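Local coordinates for tudor domain-containing protein 1 (Mus musculus, PDB 4B9X) that acts in spermatogenesis as a multi-Tudor scaffold that recognises arginine-methylated Piwi proteins and supports piRNA-guided repression of transposable elements, at residues A149-C154 with K185-V190; N81-L86 with V98-Y103. All coordinates share one frame; numbering follows the deposited sequence.

In the fold
The two contacts follow one another along the chain, interaction 2 closing before interaction 1 opens, and lie on opposite sides of the chain's centre, their own centres 28 Å apart and their nearest atoms about 12 Å apart. Interaction 2 belongs to the five-stranded antiparallel sheet of the Tudor core, beside helix 41-55. Interaction 1 fastens helix 145-155 to the start of helix 187-193 at the mixed sheet of the SN-like lobe, built from strands on both sides of the Tudor core in sequence. Strand 31-36 of that sheet reaches both: Phe-32 meets Phe-151 of interaction 1, and His-35 is hydrogen-bonded to the backbone carbonyl of Asp-102. Core and lobe together make up the extended Tudor domain, the third in this protein.

Interaction 1. Residues A149-C154 with K185-V190; sequences ARFQAC and KIISDV
Phe-151 and Ile-187 mark the closest approach of the backbones, with their CA atoms 7.4 Å apart, where helix 145-155 faces the turn from short strand 185-186 into helix 187-193. Ile-186 occupies the N-cap of that second helix, and the gap between the two segments is bridged by side chains. Ile-187 divides its branches between two partners, as a beta-branched residue can. Its CG2, anti to the backbone N, meets the edge of the Phe-151 ring near the ring plane, 3.6 Å from CD1, while CD1 at the end of its other branch lies 3.5 Å from Cys-154 CB. Phe-151, with CG also anti to its N (chi1 -180°), carries its ring inward, where it meets Phe-32 edge-to-face and touches Met-26, Leu-133 and Leu-176. A large apolar ring suits this place, because the helix here lies against the strands of the OB-like SN lobe that completes an extended Tudor domain. Arg-150 adds a charged end: its NH1 lies 3.7 Å from the methyl Val-190 CG1, the two side chains crossing at about a right angle, and the same NH1 forms a salt bridge with Glu-194, which probably offsets the positive charge. The extended chain of Lys-185 carries its amino end toward Cys-154 and the Arg-150 guanidinium, although the exact placing of NZ is doubtful.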
ATOM      1  N   ALA A 149      -8.072  15.258   5.127  1.00 55.83           N
ATOM      2  CA  ALA A 149      -9.462  15.137   4.681  1.00 54.69           C
ATOM      3  C   ALA A 149      -9.682  15.616   3.245  1.00 56.62           C
ATOM      4  O   ALA A 149     -10.477  15.021   2.514  1.00 60.77           O
ATOM      5  CB  ALA A 149     -10.385  15.882   5.631  1.00 51.77           C
ATOM      6  N   ARG A 150      -8.994  16.682   2.833  1.00 55.75           N
ATOM      7  CA  ARG A 150      -9.115  17.159   1.451  1.00 54.95           C
ATOM      8  C   ARG A 150      -8.320  16.284   0.498  1.00 54.03           C
ATOM      9  O   ARG A 150      -8.721  16.074  -0.648  1.00 54.63           O
ATOM     10  CB  ARG A 150      -8.669  18.614   1.310  1.00 56.23           C
ATOM     11  CG  ARG A 150      -8.404  19.024  -0.139  1.00 60.46           C
ATOM     12  CD  ARG A 150      -9.052  20.340  -0.532  1.00 62.23           C
ATOM     13  NE  ARG A 150     -10.344  20.141  -1.193  1.00 62.99           N
ATOM     14  CZ  ARG A 150     -10.662  20.565  -2.420  1.00 65.07           C
ATOM     15  NH1 ARG A 150      -9.800  21.241  -3.175  1.00 64.47           N
ATOM     16  NH2 ARG A 150     -11.873  20.322  -2.899  1.00 67.26           N
ATOM     17  N   PHE A 151      -7.178  15.798   0.966  1.00 53.29           N
ATOM     18  CA  PHE A 151      -6.402  14.843   0.204  1.00 50.62           C
ATOM     19  C   PHE A 151      -7.257  13.602  -0.057  1.00 50.31           C
ATOM     20  O   PHE A 151      -7.293  13.095  -1.180  1.00 48.18           O
ATOM     21  CB  PHE A 151      -5.115  14.498   0.955  1.00 51.17           C
ATOM     22  CG  PHE A 151      -4.225  13.515   0.238  1.00 50.79           C
ATOM     23  CD1 PHE A 151      -3.927  13.668  -1.107  1.00 50.85           C
ATOM     24  CD2 PHE A 151      -3.669  12.451   0.918  1.00 50.27           C
ATOM     25  CE1 PHE A 151      -3.112  12.763  -1.760  1.00 51.60           C
ATOM     26  CE2 PHE A 151      -2.846  11.548   0.275  1.00 52.33           C
ATOM     27  CZ  PHE A 151      -2.566  11.702  -1.067  1.00 51.38           C
ATOM     28  N   GLN A 152      -7.965  13.134   0.970  1.00 51.14           N
ATOM     29  CA  GLN A 152      -8.917  12.038   0.800  1.00 53.67           C
ATOM     30  C   GLN A 152     -10.009  12.460  -0.183  1.00 53.93           C
ATOM     31  O   GLN A 152     -10.293  11.751  -1.147  1.00 54.50           O
ATOM     32  CB  GLN A 152      -9.532  11.624   2.143  1.00 54.30           C
ATOM     33  CG  GLN A 152     -10.495  10.443   2.072  1.00 55.81           C
ATOM     34  CD  GLN A 152      -9.818   9.151   1.648  1.00 60.72           C
ATOM     35  OE1 GLN A 152      -9.883   8.844   0.359  1.00 63.66           O
ATOM     36  NE2 GLN A 152      -9.252   8.433   2.471  1.00 64.77           N
ATOM     37  N   ALA A 153     -10.602  13.628   0.052  1.00 54.82           N
ATOM     38  CA  ALA A 153     -11.651  14.152  -0.829  1.00 53.42           C
ATOM     39  C   ALA A 153     -11.225  14.097  -2.295  1.00 52.42           C
ATOM     40  O   ALA A 153     -11.989  13.656  -3.150  1.00 53.03           O
ATOM     41  CB  ALA A 153     -12.013  15.582  -0.438  1.00 50.53           C
ATOM     42  N   CYS A 154      -9.997  14.518  -2.574  1.00 51.67           N
ATOM     43  CA  CYS A 154      -9.529  14.632  -3.954  1.00 53.92           C
ATOM     44  C   CYS A 154      -9.061  13.312  -4.590  1.00 52.72           C
ATOM     45  O   CYS A 154      -8.804  13.276  -5.789  1.00 50.40           O
ATOM     46  CB  CYS A 154      -8.407  15.672  -4.041  1.00 55.50           C
ATOM     47  SG  CYS A 154      -8.928  17.348  -3.620  1.00 58.28           S
ATOM     48  N   LYS A 185      -5.705  18.696 -12.250  1.00 50.22           N
ATOM     49  CA  LYS A 185      -5.701  19.016 -10.826  1.00 48.69           C
ATOM     50  C   LYS A 185      -4.551  18.288 -10.113  1.00 49.43           C
ATOM     51  O   LYS A 185      -4.693  17.142  -9.674  1.00 49.51           O
ATOM     52  CB  LYS A 185      -7.051  18.630 -10.207  1.00 48.06           C
ATOM     53  CG  LYS A 185      -7.238  19.031  -8.740  1.00 48.33           C
ATOM     54  CD  LYS A 185      -8.454  18.350  -8.112  1.00 45.72           C
ATOM     55  CE  LYS A 185      -8.610  18.725  -6.650  1.00 45.38           C
ATOM     56  NZ  LYS A 185      -9.792  18.089  -5.999  1.00 44.15           N
ATOM     57  N   ILE A 186      -3.417  18.971 -10.002  1.00 48.36           N
ATOM     58  CA  ILE A 186      -2.228  18.420  -9.362  1.00 47.36           C
ATOM     59  C   ILE A 186      -2.411  18.556  -7.854  1.00 48.65           C
ATOM     60  O   ILE A 186      -2.449  19.670  -7.339  1.00 49.89           O
ATOM     61  CB  ILE A 186      -0.960  19.188  -9.783  1.00 46.58           C
ATOM     62  CG1 ILE A 186      -0.818  19.213 -11.315  1.00 45.27           C
ATOM     63  CG2 ILE A 186       0.269  18.568  -9.132  1.00 45.96           C
ATOM     64  CD1 ILE A 186       0.240  20.166 -11.822  1.00 42.30           C
ATOM     65  N   ILE A 187      -2.519  17.430  -7.150  1.00 48.45           N
ATOM     66  CA  ILE A 187      -2.949  17.446  -5.749  1.00 49.91           C
ATOM     67  C   ILE A 187      -2.085  18.326  -4.850  1.00 52.32           C
ATOM     68  O   ILE A 187      -2.610  19.147  -4.113  1.00 56.63           O
ATOM     69  CB  ILE A 187      -2.988  16.032  -5.135  1.00 52.53           C
ATOM     70  CG1 ILE A 187      -4.020  15.147  -5.854  1.00 53.54           C
ATOM     71  CG2 ILE A 187      -3.287  16.112  -3.642  1.00 49.28           C
ATOM     72  CD1 ILE A 187      -5.412  15.745  -5.923  1.00 54.37           C
ATOM     73  N   SER A 188      -0.767  18.157  -4.915  1.00 54.09           N
ATOM     74  CA  SER A 188       0.144  18.921  -4.062  1.00 53.58           C
ATOM     75  C   SER A 188      -0.012  20.437  -4.240  1.00 53.23           C
ATOM     76  O   SER A 188      -0.052  21.175  -3.258  1.00 50.64           O
ATOM     77  CB  SER A 188       1.591  18.520  -4.337  1.00 54.70           C
ATOM     78  OG  SER A 188       1.998  18.993  -5.605  1.00 56.60           O
ATOM     79  N   ASP A 189      -0.099  20.900  -5.485  1.00 54.96           N
ATOM     80  CA  ASP A 189      -0.320  22.329  -5.747  1.00 57.81           C
ATOM     81  C   ASP A 189      -1.640  22.794  -5.140  1.00 58.11           C
ATOM     82  O   ASP A 189      -1.732  23.914  -4.646  1.00 60.34           O
ATOM     83  CB  ASP A 189      -0.300  22.641  -7.248  1.00 60.98           C
ATOM     84  CG  ASP A 189       1.111  22.591  -7.856  1.00 66.92           C
ATOM     85  OD1 ASP A 189       2.106  22.745  -7.106  1.00 72.34           O
ATOM     86  OD2 ASP A 189       1.223  22.410  -9.096  1.00 66.99           O
ATOM     87  N   VAL A 190      -2.647  21.922  -5.164  1.00 55.57           N
ATOM     88  CA  VAL A 190      -3.957  22.232  -4.602  1.00 54.22           C
ATOM     89  C   VAL A 190      -3.894  22.395  -3.084  1.00 53.83           C
ATOM     90  O   VAL A 190      -4.541  23.278  -2.524  1.00 55.90           O
ATOM     91  CB  VAL A 190      -4.998  21.156  -4.992  1.00 53.58           C
ATOM     92  CG1 VAL A 190      -6.286  21.317  -4.197  1.00 52.63           C
ATOM     93  CG2 VAL A 190      -5.285  21.239  -6.481  1.00 53.86           C
TER

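Interaction 2. Residues N81-L86 with V98-Y103; sequences NWYRAL and VHFVDY
Leu-86 and His-99 form an antiparallel hydrogen-bonded pair of the hairpin 81-90/95-99, with Leu-86 N to His-99 O at 3.0 Å and His-99 N to Leu-86 O at 2.9 Å, after which the second segment leaves the strand and the backbone pairing continues only in a weak bond from Val-101 N to Arg-84 O. The polar centre is Arg-84, which grips Asp-102 side-on with two nitrogens. Arg-84 NE meets Asp-102 OD2 at 3.0 Å in an almost perfectly straight bond (178°), and Arg-84 NH2 meets OD1 at 2.9 Å; both oxygens use their syn lone pairs, and the two groups are nearly coplanar. The bend of the arginine at chi3 (-68°) turns the NE edge to the carboxylate and leaves NH1 for the carbonyls of Phe-121 and Leu-124, while Gln-127 N also binds Asp-102 OD1. A leucine in place of Arg-84 would probably leave the buried Asp-102 carboxylate without its countercharge and those two carbonyls without this donor. Apolar contacts flank the bridge: Val-101 sends CG2 to Arg-84 CB and CG1 to Leu-86 CD1, 3.5 Å away. The small Ala-85 CB lies near Val-98 CB and, more loosely, the Phe-100 ring. On the aromatic side, Phe-100 CD1 lies 3.7 Å from Tyr-83 CB, with its CE1 at the edge of the tyrosine ring. Tyr-103 turns its edge to the face of Tyr-83 in a T-shaped pair, centroids 5.5 Å apart and planes at 78°, and Asp-79 bonds the Tyr-83 hydroxyl. Tyr-83, Phe-100 and Tyr-103, with nearby Phe-76 and Asn-105, match the positions that in extended Tudor domains line the aromatic cage, which probably receives methylated arginine here.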
ATOM      1  N   ASN A  81     -10.944 -13.454   4.765  1.00 67.41           N
ATOM      2  CA  ASN A  81     -10.159 -14.057   3.687  1.00 64.52           C
ATOM      3  C   ASN A  81      -8.679 -14.058   4.001  1.00 63.53           C
ATOM      4  O   ASN A  81      -8.216 -13.310   4.864  1.00 62.56           O
ATOM      5  CB  ASN A  81     -10.394 -13.326   2.367  1.00 63.76           C
ATOM      6  CG  ASN A  81     -11.820 -13.446   1.880  1.00 63.44           C
ATOM      7  OD1 ASN A  81     -12.495 -12.442   1.645  1.00 66.88           O
ATOM      8  ND2 ASN A  81     -12.293 -14.674   1.732  1.00 62.51           N
ATOM      9  N   TRP A  82      -7.949 -14.912   3.284  1.00 63.55           N
ATOM     10  CA  TRP A  82      -6.504 -15.036   3.430  1.00 61.55           C
ATOM     11  C   TRP A  82      -5.808 -14.187   2.411  1.00 59.65           C
ATOM     12  O   TRP A  82      -6.132 -14.246   1.229  1.00 61.59           O
ATOM     13  CB  TRP A  82      -6.084 -16.490   3.259  1.00 64.22           C
ATOM     14  CG  TRP A  82      -6.634 -17.398   4.334  1.00 66.78           C
ATOM     15  CD1 TRP A  82      -7.885 -18.007   4.376  1.00 67.19           C
ATOM     16  CD2 TRP A  82      -5.964 -17.821   5.571  1.00 67.15           C
ATOM     17  NE1 TRP A  82      -8.028 -18.750   5.520  1.00 66.67           N
ATOM     18  CE2 TRP A  82      -6.915 -18.680   6.278  1.00 66.86           C
ATOM     19  CE3 TRP A  82      -4.720 -17.581   6.139  1.00 67.97           C
ATOM     20  CZ2 TRP A  82      -6.613 -19.263   7.498  1.00 67.72           C
ATOM     21  CZ3 TRP A  82      -4.427 -18.172   7.373  1.00 70.39           C
ATOM     22  CH2 TRP A  82      -5.351 -18.996   8.033  1.00 68.24           C
ATOM     23  N   TYR A  83      -4.847 -13.387   2.865  1.00 60.08           N
ATOM     24  CA  TYR A  83      -4.055 -12.520   1.993  1.00 60.48           C
ATOM     25  C   TYR A  83      -2.569 -12.657   2.316  1.00 61.15           C
ATOM     26  O   TYR A  83      -2.201 -13.207   3.357  1.00 62.94           O
ATOM     27  CB  TYR A  83      -4.474 -11.058   2.174  1.00 62.28           C
ATOM     28  CG  TYR A  83      -5.926 -10.762   1.842  1.00 63.25           C
ATOM     29  CD1 TYR A  83      -6.357 -10.668   0.516  1.00 63.91           C
ATOM     30  CD2 TYR A  83      -6.867 -10.562   2.851  1.00 61.68           C
ATOM     31  CE1 TYR A  83      -7.684 -10.393   0.209  1.00 63.39           C
ATOM     32  CE2 TYR A  83      -8.193 -10.285   2.552  1.00 62.85           C
ATOM     33  CZ  TYR A  83      -8.596 -10.200   1.232  1.00 63.33           C
ATOM     34  OH  TYR A  83      -9.912  -9.928   0.934  1.00 64.15           O
ATOM     35  N   ARG A  84      -1.720 -12.148   1.424  1.00 62.10           N
ATOM     36  CA  ARG A  84      -0.266 -12.198   1.610  1.00 59.04           C
ATOM     37  C   ARG A  84       0.160 -11.248   2.729  1.00 59.35           C
ATOM     38  O   ARG A  84      -0.433 -10.177   2.899  1.00 55.09           O
ATOM     39  CB  ARG A  84       0.475 -11.856   0.309  1.00 55.85           C
ATOM     40  CG  ARG A  84       0.225 -12.850  -0.819  1.00 57.25           C
ATOM     41  CD  ARG A  84       1.266 -12.783  -1.942  1.00 56.34           C
ATOM     42  NE  ARG A  84       1.214 -11.539  -2.711  1.00 54.43           N
ATOM     43  CZ  ARG A  84       2.039 -11.225  -3.708  1.00 53.54           C
ATOM     44  NH1 ARG A  84       2.995 -12.062  -4.087  1.00 53.49           N
ATOM     45  NH2 ARG A  84       1.907 -10.063  -4.339  1.00 54.42           N
ATOM     46  N   ALA A  85       1.185 -11.653   3.483  1.00 60.65           N
ATOM     47  CA  ALA A  85       1.633 -10.889   4.645  1.00 62.98           C
ATOM     48  C   ALA A  85       3.104 -11.100   4.999  1.00 64.25           C
ATOM     49  O   ALA A  85       3.727 -12.081   4.594  1.00 66.53           O
ATOM     50  CB  ALA A  85       0.762 -11.216   5.848  1.00 60.78           C
ATOM     51  N   LEU A  86       3.640 -10.145   5.754  1.00 68.16           N
ATOM     52  CA  LEU A  86       4.983 -10.207   6.324  1.00 71.54           C
ATOM     53  C   LEU A  86       4.857 -10.062   7.838  1.00 74.36           C
ATOM     54  O   LEU A  86       4.172  -9.153   8.323  1.00 74.51           O
ATOM     55  CB  LEU A  86       5.846  -9.051   5.804  1.00 71.79           C
ATOM     56  CG  LEU A  86       6.512  -9.158   4.433  1.00 71.99           C
ATOM     57  CD1 LEU A  86       6.944  -7.778   3.964  1.00 71.12           C
ATOM     58  CD2 LEU A  86       7.700 -10.109   4.470  1.00 72.07           C
ATOM     59  N   VAL A  98       1.150  -8.379  11.766  1.00 93.10           N
ATOM     60  CA  VAL A  98       1.518  -8.628  10.376  1.00 87.00           C
ATOM     61  C   VAL A  98       1.175  -7.430   9.502  1.00 84.49           C
ATOM     62  O   VAL A  98       0.266  -6.657   9.814  1.00 82.55           O
ATOM     63  CB  VAL A  98       0.810  -9.877   9.810  1.00 84.94           C
ATOM     64  CG1 VAL A  98       1.425 -11.142  10.384  1.00 84.00           C
ATOM     65  CG2 VAL A  98      -0.686  -9.826  10.088  1.00 86.13           C
ATOM     66  N   HIS A  99       1.921  -7.292   8.411  1.00 79.58           N
ATOM     67  CA  HIS A  99       1.675  -6.272   7.409  1.00 76.85           C
ATOM     68  C   HIS A  99       1.127  -6.957   6.196  1.00 71.00           C
ATOM     69  O   HIS A  99       1.739  -7.890   5.691  1.00 69.56           O
ATOM     70  CB  HIS A  99       2.980  -5.566   7.069  1.00 81.84           C
ATOM     71  CG  HIS A  99       2.832  -4.462   6.049  1.00 87.42           C
ATOM     72  ND1 HIS A  99       2.469  -3.208   6.385  1.00 91.91           N
ATOM     73  CD2 HIS A  99       3.016  -4.465   4.670  1.00 87.74           C
ATOM     74  CE1 HIS A  99       2.423  -2.446   5.276  1.00 90.78           C
ATOM     75  NE2 HIS A  99       2.754  -3.216   4.228  1.00 90.60           N
ATOM     76  N   PHE A 100      -0.033  -6.517   5.718  1.00 65.28           N
ATOM     77  CA  PHE A 100      -0.604  -7.075   4.490  1.00 61.38           C
ATOM     78  C   PHE A 100       0.008  -6.394   3.269  1.00 58.38           C
ATOM     79  O   PHE A 100      -0.351  -5.273   2.914  1.00 53.34           O
ATOM     80  CB  PHE A 100      -2.125  -6.960   4.492  1.00 61.37           C
ATOM     81  CG  PHE A 100      -2.788  -7.918   5.435  1.00 61.84           C
ATOM     82  CD1 PHE A 100      -3.117  -9.197   5.022  1.00 62.58           C
ATOM     83  CD2 PHE A 100      -3.054  -7.552   6.749  1.00 63.85           C
ATOM     84  CE1 PHE A 100      -3.714 -10.094   5.892  1.00 62.31           C
ATOM     85  CE2 PHE A 100      -3.651  -8.442   7.626  1.00 61.99           C
ATOM     86  CZ  PHE A 100      -3.982  -9.714   7.197  1.00 62.35           C
ATOM     87  N   VAL A 101       0.932  -7.103   2.631  1.00 56.81           N
ATOM     88  CA  VAL A 101       1.829  -6.510   1.647  1.00 56.06           C
ATOM     89  C   VAL A 101       1.148  -5.964   0.393  1.00 55.91           C
ATOM     90  O   VAL A 101       1.687  -5.074  -0.250  1.00 59.53           O
ATOM     91  CB  VAL A 101       2.936  -7.500   1.223  1.00 56.89           C
ATOM     92  CG1 VAL A 101       3.767  -7.914   2.426  1.00 57.65           C
ATOM     93  CG2 VAL A 101       2.355  -8.729   0.535  1.00 55.41           C
ATOM     94  N   ASP A 102      -0.022  -6.487   0.042  1.00 55.54           N
ATOM     95  CA  ASP A 102      -0.735  -6.021  -1.151  1.00 53.42           C
ATOM     96  C   ASP A 102      -1.668  -4.828  -0.866  1.00 51.90           C
ATOM     97  O   ASP A 102      -2.274  -4.277  -1.790  1.00 48.81           O
ATOM     98  CB  ASP A 102      -1.527  -7.179  -1.776  1.00 54.79           C
ATOM     99  CG  ASP A 102      -0.623  -8.319  -2.280  1.00 56.48           C
ATOM    100  OD1 ASP A 102       0.348  -8.043  -3.021  1.00 55.19           O
ATOM    101  OD2 ASP A 102      -0.895  -9.497  -1.946  1.00 58.56           O
ATOM    102  N   TYR A 103      -1.782  -4.430   0.402  1.00 52.67           N
ATOM    103  CA  TYR A 103      -2.743  -3.391   0.812  1.00 55.23           C
ATOM    104  C   TYR A 103      -2.211  -2.365   1.825  1.00 58.65           C
ATOM    105  O   TYR A 103      -2.814  -1.315   2.010  1.00 63.82           O
ATOM    106  CB  TYR A 103      -4.024  -4.053   1.352  1.00 54.52           C
ATOM    107  CG  TYR A 103      -4.682  -4.979   0.341  1.00 54.70           C
ATOM    108  CD1 TYR A 103      -5.402  -4.468  -0.735  1.00 54.34           C
ATOM    109  CD2 TYR A 103      -4.549  -6.359   0.437  1.00 54.81           C
ATOM    110  CE1 TYR A 103      -5.986  -5.303  -1.674  1.00 53.88           C
ATOM    111  CE2 TYR A 103      -5.129  -7.204  -0.502  1.00 55.62           C
ATOM    112  CZ  TYR A 103      -5.850  -6.672  -1.556  1.00 55.28           C
ATOM    113  OH  TYR A 103      -6.437  -7.504  -2.497  1.00 53.56           O
TER